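Long-range contact in lipase (Pelosinus fermentans, PDB 5AH0), which probably hydrolyses ester bonds as a zinc-containing lipase of the alpha/beta-hydrolase clan, and hydrolyses the polyester poly(butylene adipate-co-terephthalate): residues D71-Y85 / E133-F146. Residues are numbered along the deposited sequence; the frame is centred on the assembly and turned at random.
Sequences DYGHAHSTQKGHSRY and EERNTTPSQLSSLF. With ZN (zinc ion), chain C.
E134 puts its carboxylate against the N-terminus of helix 74-80, the helix that carries the zinc ligand H76 in this alpha/beta-hydrolase-clan lipase. Its CB lies 3.9 Å from L142 CD1. A bend at CG (chi2 -67°) turns the chain toward the helix, and CG itself lies over the centre of one face of the F146 ring, 3.8 Å above its plane. CD then rests 3.7 Å from A75 CB. Beyond it the oxygens diverge: OE1 accepts A75 N at 2.9 Å, on its syn side, and OE2 takes H76 N at 3.0 Å through its syn lone pair, with N-H...O angles of 160° and 164°. Two nearly straight bonds to successive amides fix the carboxylate's rotation, and its charge probably also suits the positive end of the helix dipole. A glutamine in its place, uncharged and with only one carbonyl oxygen, would probably leave one of the two amides without an acceptor. H76 NE2 and H82 NE2 bind the zinc, whose site D56 and D233 complete, so this grip adjoins the metal site. Nearby, R84 pairs with D71 through NE to OD2, while its NH2 makes a weak bond to Q141 O. P139 CD lies over one face of the H74 ring in a CH-pi contact, 3.6 Å from the centroid, and T137 O sits in the ring plane, 3.3 Å from H74 CD2.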
ATOM      1  N   ASP A  71       8.439  15.832  -2.970  1.00 79.70           N
ATOM      2  CA  ASP A  71       9.080  16.515  -1.859  1.00 81.52           C
ATOM      3  C   ASP A  71       8.891  15.719  -0.572  1.00 77.99           C
ATOM      4  O   ASP A  71       7.828  15.765   0.037  1.00 76.73           O
ATOM      5  CB  ASP A  71       8.503  17.928  -1.698  1.00 85.51           C
ATOM      6  CG  ASP A  71       9.336  18.809  -0.772  1.00 91.41           C
ATOM      7  OD1 ASP A  71       9.172  18.701   0.462  1.00 91.65           O
ATOM      8  OD2 ASP A  71      10.123  19.639  -1.283  1.00 93.50           O
ATOM      9  N   TYR A  72       9.920  15.001  -0.142  1.00 77.90           N
ATOM     10  CA  TYR A  72       9.817  14.243   1.096  1.00 76.25           C
ATOM     11  C   TYR A  72       9.811  15.171   2.311  1.00 84.57           C
ATOM     12  O   TYR A  72       9.457  14.754   3.418  1.00 82.26           O
ATOM     13  CB  TYR A  72      10.955  13.230   1.197  1.00 81.20           C
ATOM     14  CG  TYR A  72      10.943  12.230   0.067  1.00 77.68           C
ATOM     15  CD1 TYR A  72       9.951  11.252  -0.012  1.00 73.16           C
ATOM     16  CD2 TYR A  72      11.901  12.280  -0.939  1.00 80.34           C
ATOM     17  CE1 TYR A  72       9.923  10.344  -1.052  1.00 65.48           C
ATOM     18  CE2 TYR A  72      11.884  11.374  -1.983  1.00 79.99           C
ATOM     19  CZ  TYR A  72      10.893  10.408  -2.033  1.00 76.43           C
ATOM     20  OH  TYR A  72      10.874   9.512  -3.073  1.00 73.61           O
ATOM     21  N   GLY A  73      10.200  16.429   2.099  1.00 87.63           N
ATOM     22  CA  GLY A  73      10.145  17.437   3.144  1.00 88.38           C
ATOM     23  C   GLY A  73      11.508  17.909   3.607  1.00 94.34           C
ATOM     24  O   GLY A  73      12.459  17.131   3.641  1.00 94.31           O
ATOM     25  N   HIS A  74      11.605  19.185   3.975  1.00 98.24           N
ATOM     26  CA  HIS A  74      12.876  19.746   4.411  1.00103.83           C
ATOM     27  C   HIS A  74      13.375  19.088   5.704  1.00104.14           C
ATOM     28  O   HIS A  74      14.513  18.608   5.772  1.00101.92           O
ATOM     29  CB  HIS A  74      12.752  21.259   4.601  1.00109.89           C
ATOM     30  CG  HIS A  74      14.051  21.929   4.913  1.00116.34           C
ATOM     31  ND1 HIS A  74      15.166  21.797   4.112  1.00118.06           N
ATOM     32  CD2 HIS A  74      14.418  22.736   5.937  1.00121.11           C
ATOM     33  CE1 HIS A  74      16.162  22.493   4.630  1.00123.20           C
ATOM     34  NE2 HIS A  74      15.734  23.074   5.737  1.00124.60           N
ATOM     35  N   ALA A  75      12.521  19.063   6.722  1.00103.71           N
ATOM     36  CA  ALA A  75      12.866  18.464   8.011  1.00100.37           C
ATOM     37  C   ALA A  75      13.040  16.938   7.925  1.00100.02           C
ATOM     38  O   ALA A  75      14.088  16.401   8.302  1.00 96.43           O
ATOM     39  CB  ALA A  75      11.810  18.819   9.049  1.00100.78           C
ATOM     40  N   HIS A  76      12.011  16.246   7.432  1.00 94.64           N
ATOM     41  CA  HIS A  76      12.034  14.786   7.357  1.00 86.56           C
ATOM     42  C   HIS A  76      13.276  14.254   6.656  1.00 86.62           C
ATOM     43  O   HIS A  76      13.951  13.370   7.182  1.00 85.87           O
ATOM     44  CB  HIS A  76      10.792  14.253   6.637  1.00 88.67           C
ATOM     45  CG  HIS A  76      10.825  12.771   6.413  1.00 84.66           C
ATOM     46  ND1 HIS A  76      10.312  11.869   7.318  1.00 75.37           N
ATOM     47  CD2 HIS A  76      11.351  12.034   5.402  1.00 75.80           C
ATOM     48  CE1 HIS A  76      10.505  10.640   6.868  1.00 79.47           C
ATOM     49  NE2 HIS A  76      11.133  10.715   5.712  1.00 83.08           N
ATOM     50  N   SER A  77      13.569  14.797   5.477  1.00 87.75           N
ATOM     51  CA  SER A  77      14.702  14.345   4.670  1.00 88.07           C
ATOM     52  C   SER A  77      15.995  14.377   5.456  1.00 98.74           C
ATOM     53  O   SER A  77      16.730  13.390   5.494  1.00 98.11           O
ATOM     54  CB  SER A  77      14.874  15.210   3.425  1.00 90.11           C
ATOM     55  OG  SER A  77      13.633  15.511   2.826  1.00 99.12           O
ATOM     56  N   THR A  78      16.265  15.529   6.064  1.00 96.14           N
ATOM     57  CA  THR A  78      17.492  15.747   6.815  1.00102.75           C
ATOM     58  C   THR A  78      17.599  14.806   8.004  1.00102.06           C
ATOM     59  O   THR A  78      18.643  14.197   8.227  1.00104.93           O
ATOM     60  CB  THR A  78      17.598  17.197   7.323  1.00107.71           C
ATOM     61  OG1 THR A  78      17.316  18.106   6.252  1.00107.00           O
ATOM     62  CG2 THR A  78      18.998  17.466   7.857  1.00110.50           C
ATOM     63  N   GLN A  79      16.519  14.703   8.773  1.00 98.36           N
ATOM     64  CA  GLN A  79      16.506  13.849   9.957  1.00 97.53           C
ATOM     65  C   GLN A  79      16.754  12.377   9.619  1.00 93.48           C
ATOM     66  O   GLN A  79      17.369  11.646  10.392  1.00 94.89           O
ATOM     67  CB  GLN A  79      15.175  13.994  10.694  1.00 98.20           C
ATOM     68  CG  GLN A  79      14.972  12.970  11.795  1.00 99.20           C
ATOM     69  CD  GLN A  79      13.612  13.075  12.445  1.00 96.83           C
ATOM     70  OE1 GLN A  79      12.848  12.106  12.473  1.00 88.68           O
ATOM     71  NE2 GLN A  79      13.302  14.258  12.981  1.00 98.31           N
ATOM     72  N   LYS A  80      16.280  11.944   8.459  1.00 89.74           N
ATOM     73  CA  LYS A  80      16.458  10.560   8.063  1.00 85.95           C
ATOM     74  C   LYS A  80      17.692  10.366   7.178  1.00 87.23           C
ATOM     75  O   LYS A  80      18.201   9.255   7.054  1.00 85.63           O
ATOM     76  CB  LYS A  80      15.211  10.058   7.345  1.00 82.28           C
ATOM     77  CG  LYS A  80      14.239   9.332   8.249  1.00 81.84           C
ATOM     78  CD  LYS A  80      13.573  10.268   9.249  1.00 85.50           C
ATOM     79  CE  LYS A  80      12.633   9.520  10.198  1.00 82.74           C
ATOM     80  NZ  LYS A  80      13.343   8.997  11.406  1.00 85.10           N
ATOM     81  N   GLY A  81      18.170  11.437   6.553  1.00 88.91           N
ATOM     82  CA  GLY A  81      19.313  11.322   5.665  1.00 90.65           C
ATOM     83  C   GLY A  81      18.931  11.013   4.227  1.00103.10           C
ATOM     84  O   GLY A  81      19.455  10.074   3.628  1.00101.85           O
ATOM     85  N   HIS A  82      18.013  11.812   3.681  1.00 97.78           N
ATOM     86  CA  HIS A  82      17.487  11.634   2.325  1.00 94.86           C
ATOM     87  C   HIS A  82      18.194  12.424   1.240  1.00 96.09           C
ATOM     88  O   HIS A  82      19.208  13.062   1.463  1.00105.65           O
ATOM     89  CB  HIS A  82      16.021  12.068   2.259  1.00 96.31           C
ATOM     90  CG  HIS A  82      15.037  11.006   2.620  1.00 84.49           C
ATOM     91  ND1 HIS A  82      15.356   9.670   2.648  1.00 84.41           N
ATOM     92  CD2 HIS A  82      13.734  11.094   2.978  1.00 79.50           C
ATOM     93  CE1 HIS A  82      14.285   8.975   2.997  1.00 81.88           C
ATOM     94  NE2 HIS A  82      13.290   9.817   3.208  1.00 80.06           N
ATOM     95  N   SER A  83      17.624  12.326   0.046  1.00 97.06           N
ATOM     96  CA  SER A  83      17.577  13.420  -0.899  1.00 89.08           C
ATOM     97  C   SER A  83      16.209  14.015  -0.637  1.00 87.60           C
ATOM     98  O   SER A  83      15.233  13.273  -0.555  1.00 84.07           O
ATOM     99  CB  SER A  83      17.703  12.956  -2.350  1.00 87.82           C
ATOM    100  OG  SER A  83      18.810  12.099  -2.534  1.00 88.24           O
ATOM    101  N   ARG A  84      16.125  15.326  -0.447  1.00 96.76           N
ATOM    102  CA  ARG A  84      14.835  15.947  -0.156  1.00 95.02           C
ATOM    103  C   ARG A  84      13.849  15.762  -1.304  1.00 89.41           C
ATOM    104  O   ARG A  84      12.672  15.483  -1.091  1.00 84.02           O
ATOM    105  CB  ARG A  84      14.996  17.441   0.142  1.00 95.33           C
ATOM    106  CG  ARG A  84      13.671  18.113   0.462  1.00 96.10           C
ATOM    107  CD  ARG A  84      13.720  19.620   0.359  1.00 99.62           C
ATOM    108  NE  ARG A  84      12.371  20.176   0.368  1.00101.46           N
ATOM    109  CZ  ARG A  84      12.078  21.439   0.653  1.00107.91           C
ATOM    110  NH1 ARG A  84      13.039  22.294   0.978  1.00111.88           N
ATOM    111  NH2 ARG A  84      10.815  21.841   0.633  1.00110.65           N
ATOM    112  N   TYR A  85      14.350  15.928  -2.522  1.00 89.59           N
ATOM    113  CA  TYR A  85      13.506  15.920  -3.705  1.00 90.51           C
ATOM    114  C   TYR A  85      13.609  14.595  -4.448  1.00 89.92           C
ATOM    115  O   TYR A  85      14.701  14.048  -4.607  1.00 90.49           O
ATOM    116  CB  TYR A  85      13.880  17.077  -4.634  1.00 94.74           C
ATOM    117  CG  TYR A  85      13.483  18.448  -4.120  1.00 98.65           C
ATOM    118  CD1 TYR A  85      12.172  18.903  -4.241  1.00 99.28           C
ATOM    119  CD2 TYR A  85      14.423  19.301  -3.536  1.00100.85           C
ATOM    120  CE1 TYR A  85      11.801  20.161  -3.786  1.00102.58           C
ATOM    121  CE2 TYR A  85      14.060  20.560  -3.075  1.00103.41           C
ATOM    122  CZ  TYR A  85      12.749  20.983  -3.204  1.00104.32           C
ATOM    123  OH  TYR A  85      12.372  22.227  -2.755  1.00106.40           O
ATOM    124  N   GLU A 133       5.836  20.515  11.750  1.00115.62           N
ATOM    125  CA  GLU A 133       7.284  20.426  11.735  1.00118.90           C
ATOM    126  C   GLU A 133       7.861  21.043  10.472  1.00117.69           C
ATOM    127  O   GLU A 133       8.862  21.752  10.519  1.00124.29           O
ATOM    128  CB  GLU A 133       7.728  18.966  11.842  1.00120.70           C
ATOM    129  CG  GLU A 133       7.056  18.173  12.956  1.00124.32           C
ATOM    130  CD  GLU A 133       7.409  18.682  14.344  1.00135.11           C
ATOM    131  OE1 GLU A 133       8.471  19.325  14.500  1.00140.81           O
ATOM    132  OE2 GLU A 133       6.628  18.430  15.287  1.00137.48           O
ATOM    133  N   GLU A 134       7.204  20.807   9.344  1.00110.60           N
ATOM    134  CA  GLU A 134       7.740  21.271   8.075  1.00109.21           C
ATOM    135  C   GLU A 134       7.457  22.750   7.868  1.00110.94           C
ATOM    136  O   GLU A 134       8.297  23.474   7.343  1.00113.37           O
ATOM    137  CB  GLU A 134       7.158  20.468   6.907  1.00106.19           C
ATOM    138  CG  GLU A 134       7.474  18.967   6.908  1.00103.50           C
ATOM    139  CD  GLU A 134       8.953  18.669   6.696  1.00103.92           C
ATOM    140  OE1 GLU A 134       9.700  19.593   6.286  1.00110.16           O
ATOM    141  OE2 GLU A 134       9.362  17.505   6.916  1.00 94.49           O
ATOM    142  N   ARG A 135       6.277  23.194   8.291  1.00111.38           N
ATOM    143  CA  ARG A 135       5.883  24.586   8.124  1.00116.73           C
ATOM    144  C   ARG A 135       6.767  25.527   8.921  1.00127.70           C
ATOM    145  O   ARG A 135       6.974  26.679   8.540  1.00133.35           O
ATOM    146  CB  ARG A 135       4.441  24.795   8.555  1.00112.20           C
ATOM    147  CG  ARG A 135       3.422  24.327   7.576  1.00106.16           C
ATOM    148  CD  ARG A 135       2.060  24.459   8.200  1.00107.90           C
ATOM    149  NE  ARG A 135       1.947  23.685   9.431  1.00110.22           N
ATOM    150  CZ  ARG A 135       0.788  23.377   9.997  1.00114.79           C
ATOM    151  NH1 ARG A 135      -0.347  23.775   9.440  1.00118.15           N
ATOM    152  NH2 ARG A 135       0.755  22.667  11.112  1.00115.18           N
ATOM    153  N   ASN A 136       7.280  25.032  10.040  1.00128.92           N
ATOM    154  CA  ASN A 136       8.162  25.830  10.870  1.00132.72           C
ATOM    155  C   ASN A 136       9.525  25.986  10.232  1.00137.00           C
ATOM    156  O   ASN A 136       9.912  27.083   9.823  1.00144.53           O
ATOM    157  CB  ASN A 136       8.310  25.192  12.251  1.00128.08           C
ATOM    158  CG  ASN A 136       7.027  25.225  13.042  1.00125.31           C
ATOM    159  OD1 ASN A 136       6.018  25.763  12.584  1.00127.15           O
ATOM    160  ND2 ASN A 136       7.047  24.630  14.227  1.00122.13           N
ATOM    161  N   THR A 137      10.244  24.875  10.148  1.00131.22           N
ATOM    162  CA  THR A 137      11.610  24.892   9.661  1.00134.16           C
ATOM    163  C   THR A 137      11.697  24.504   8.194  1.00130.44           C
ATOM    164  O   THR A 137      11.800  23.319   7.868  1.00130.49           O
ATOM    165  CB  THR A 137      12.496  23.952  10.477  1.00139.09           C
ATOM    166  OG1 THR A 137      12.116  24.017  11.855  1.00143.37           O
ATOM    167  CG2 THR A 137      13.962  24.342  10.322  1.00145.03           C
ATOM    168  N   THR A 138      11.639  25.499   7.316  1.00129.13           N
ATOM    169  CA  THR A 138      11.847  25.289   5.887  1.00125.07           C
ATOM    170  C   THR A 138      12.197  26.651   5.305  1.00125.91           C
ATOM    171  O   THR A 138      11.477  27.627   5.517  1.00128.58           O
ATOM    172  CB  THR A 138      10.595  24.649   5.187  1.00130.64           C
ATOM    173  OG1 THR A 138      10.866  24.395   3.801  1.00126.88           O
ATOM    174  CG2 THR A 138       9.361  25.532   5.318  1.00133.29           C
ATOM    175  N   PRO A 139      13.322  26.724   4.578  1.00134.57           N
ATOM    176  CA  PRO A 139      13.843  28.029   4.152  1.00133.87           C
ATOM    177  C   PRO A 139      12.835  28.776   3.290  1.00133.87           C
ATOM    178  O   PRO A 139      12.249  29.767   3.721  1.00143.82           O
ATOM    179  CB  PRO A 139      15.111  27.676   3.364  1.00134.65           C
ATOM    180  CG  PRO A 139      15.077  26.203   3.132  1.00128.65           C
ATOM    181  CD  PRO A 139      13.916  25.597   3.840  1.00124.02           C
ATOM    182  N   SER A 140      12.619  28.282   2.087  1.00130.29           N
ATOM    183  CA  SER A 140      11.513  28.745   1.284  1.00129.13           C
ATOM    184  C   SER A 140      11.115  27.578   0.419  1.00133.60           C
ATOM    185  O   SER A 140      11.688  26.483   0.538  1.00129.66           O
ATOM    186  CB  SER A 140      11.882  29.958   0.436  1.00134.26           C
ATOM    187  OG  SER A 140      12.844  29.623  -0.545  1.00134.33           O
ATOM    188  N   GLN A 141      10.114  27.801  -0.421  1.00129.14           N
ATOM    189  CA  GLN A 141       9.712  26.797  -1.383  1.00123.60           C
ATOM    190  C   GLN A 141       9.314  25.498  -0.671  1.00120.98           C
ATOM    191  O   GLN A 141       9.884  24.442  -0.935  1.00117.61           O
ATOM    192  CB  GLN A 141      10.850  26.553  -2.375  1.00127.39           C
ATOM    193  CG  GLN A 141      10.425  26.542  -3.821  1.00129.23           C
ATOM    194  CD  GLN A 141      11.547  26.136  -4.750  1.00131.69           C
ATOM    195  OE1 GLN A 141      11.634  24.977  -5.165  1.00128.92           O
ATOM    196  NE2 GLN A 141      12.423  27.086  -5.075  1.00135.47           N
ATOM    197  N   LEU A 142       8.368  25.595   0.262  1.00127.73           N
ATOM    198  CA  LEU A 142       7.829  24.430   0.971  1.00105.29           C
ATOM    199  C   LEU A 142       6.795  23.681   0.116  1.00100.30           C
ATOM    200  O   LEU A 142       6.047  24.305  -0.640  1.00100.82           O
ATOM    201  CB  LEU A 142       7.198  24.870   2.294  1.00106.93           C
ATOM    202  CG  LEU A 142       6.461  23.828   3.133  1.00102.76           C
ATOM    203  CD1 LEU A 142       7.447  22.874   3.799  1.00113.68           C
ATOM    204  CD2 LEU A 142       5.563  24.488   4.164  1.00104.84           C
ATOM    205  N   SER A 143       6.746  22.350   0.236  1.00 99.60           N
ATOM    206  CA  SER A 143       5.761  21.567  -0.511  1.00 91.11           C
ATOM    207  C   SER A 143       4.335  21.834  -0.060  1.00 90.29           C
ATOM    208  O   SER A 143       4.037  21.814   1.135  1.00 90.71           O
ATOM    209  CB  SER A 143       6.023  20.071  -0.399  1.00 96.44           C
ATOM    210  OG  SER A 143       5.000  19.364  -1.087  1.00 82.67           O
ATOM    211  N   SER A 144       3.456  22.052  -1.035  1.00 89.23           N
ATOM    212  CA  SER A 144       2.056  22.372  -0.781  1.00 91.23           C
ATOM    213  C   SER A 144       1.333  21.335   0.087  1.00 88.65           C
ATOM    214  O   SER A 144       0.375  21.663   0.791  1.00 88.71           O
ATOM    215  CB  SER A 144       1.324  22.527  -2.116  1.00 87.63           C
ATOM    216  OG  SER A 144      -0.072  22.684  -1.936  1.00 89.23           O
ATOM    217  N   LEU A 145       1.807  20.092   0.050  1.00 85.53           N
ATOM    218  CA  LEU A 145       1.209  19.028   0.842  1.00 84.38           C
ATOM    219  C   LEU A 145       1.138  19.372   2.331  1.00 88.04           C
ATOM    220  O   LEU A 145       0.171  19.022   3.010  1.00 79.33           O
ATOM    221  CB  LEU A 145       1.980  17.720   0.650  1.00 83.41           C
ATOM    222  CG  LEU A 145       1.436  16.529   1.446  1.00 81.55           C
ATOM    223  CD1 LEU A 145      -0.038  16.270   1.111  1.00 69.61           C
ATOM    224  CD2 LEU A 145       2.281  15.279   1.225  1.00 78.09           C
ATOM    225  N   PHE A 146       2.159  20.065   2.830  1.00 92.35           N
ATOM    226  CA  PHE A 146       2.279  20.311   4.269  1.00 95.50           C
ATOM    227  C   PHE A 146       1.533  21.545   4.775  1.00 96.62           C
ATOM    228  O   PHE A 146       1.581  21.853   5.966  1.00 99.51           O
ATOM    229  CB  PHE A 146       3.757  20.412   4.652  1.00 98.85           C
ATOM    230  CG  PHE A 146       4.576  19.239   4.197  1.00 96.04           C
ATOM    231  CD1 PHE A 146       4.414  17.996   4.783  1.00 94.86           C
ATOM    232  CD2 PHE A 146       5.503  19.377   3.181  1.00 97.38           C
ATOM    233  CE1 PHE A 146       5.160  16.901   4.356  1.00 90.74           C
ATOM    234  CE2 PHE A 146       6.260  18.297   2.757  1.00 94.59           C
ATOM    235  CZ  PHE A 146       6.087  17.054   3.344  1.00 90.83           C
TER
HETATM  236 ZN    ZN C1401      11.619   9.260   4.299  1.00 83.42          ZN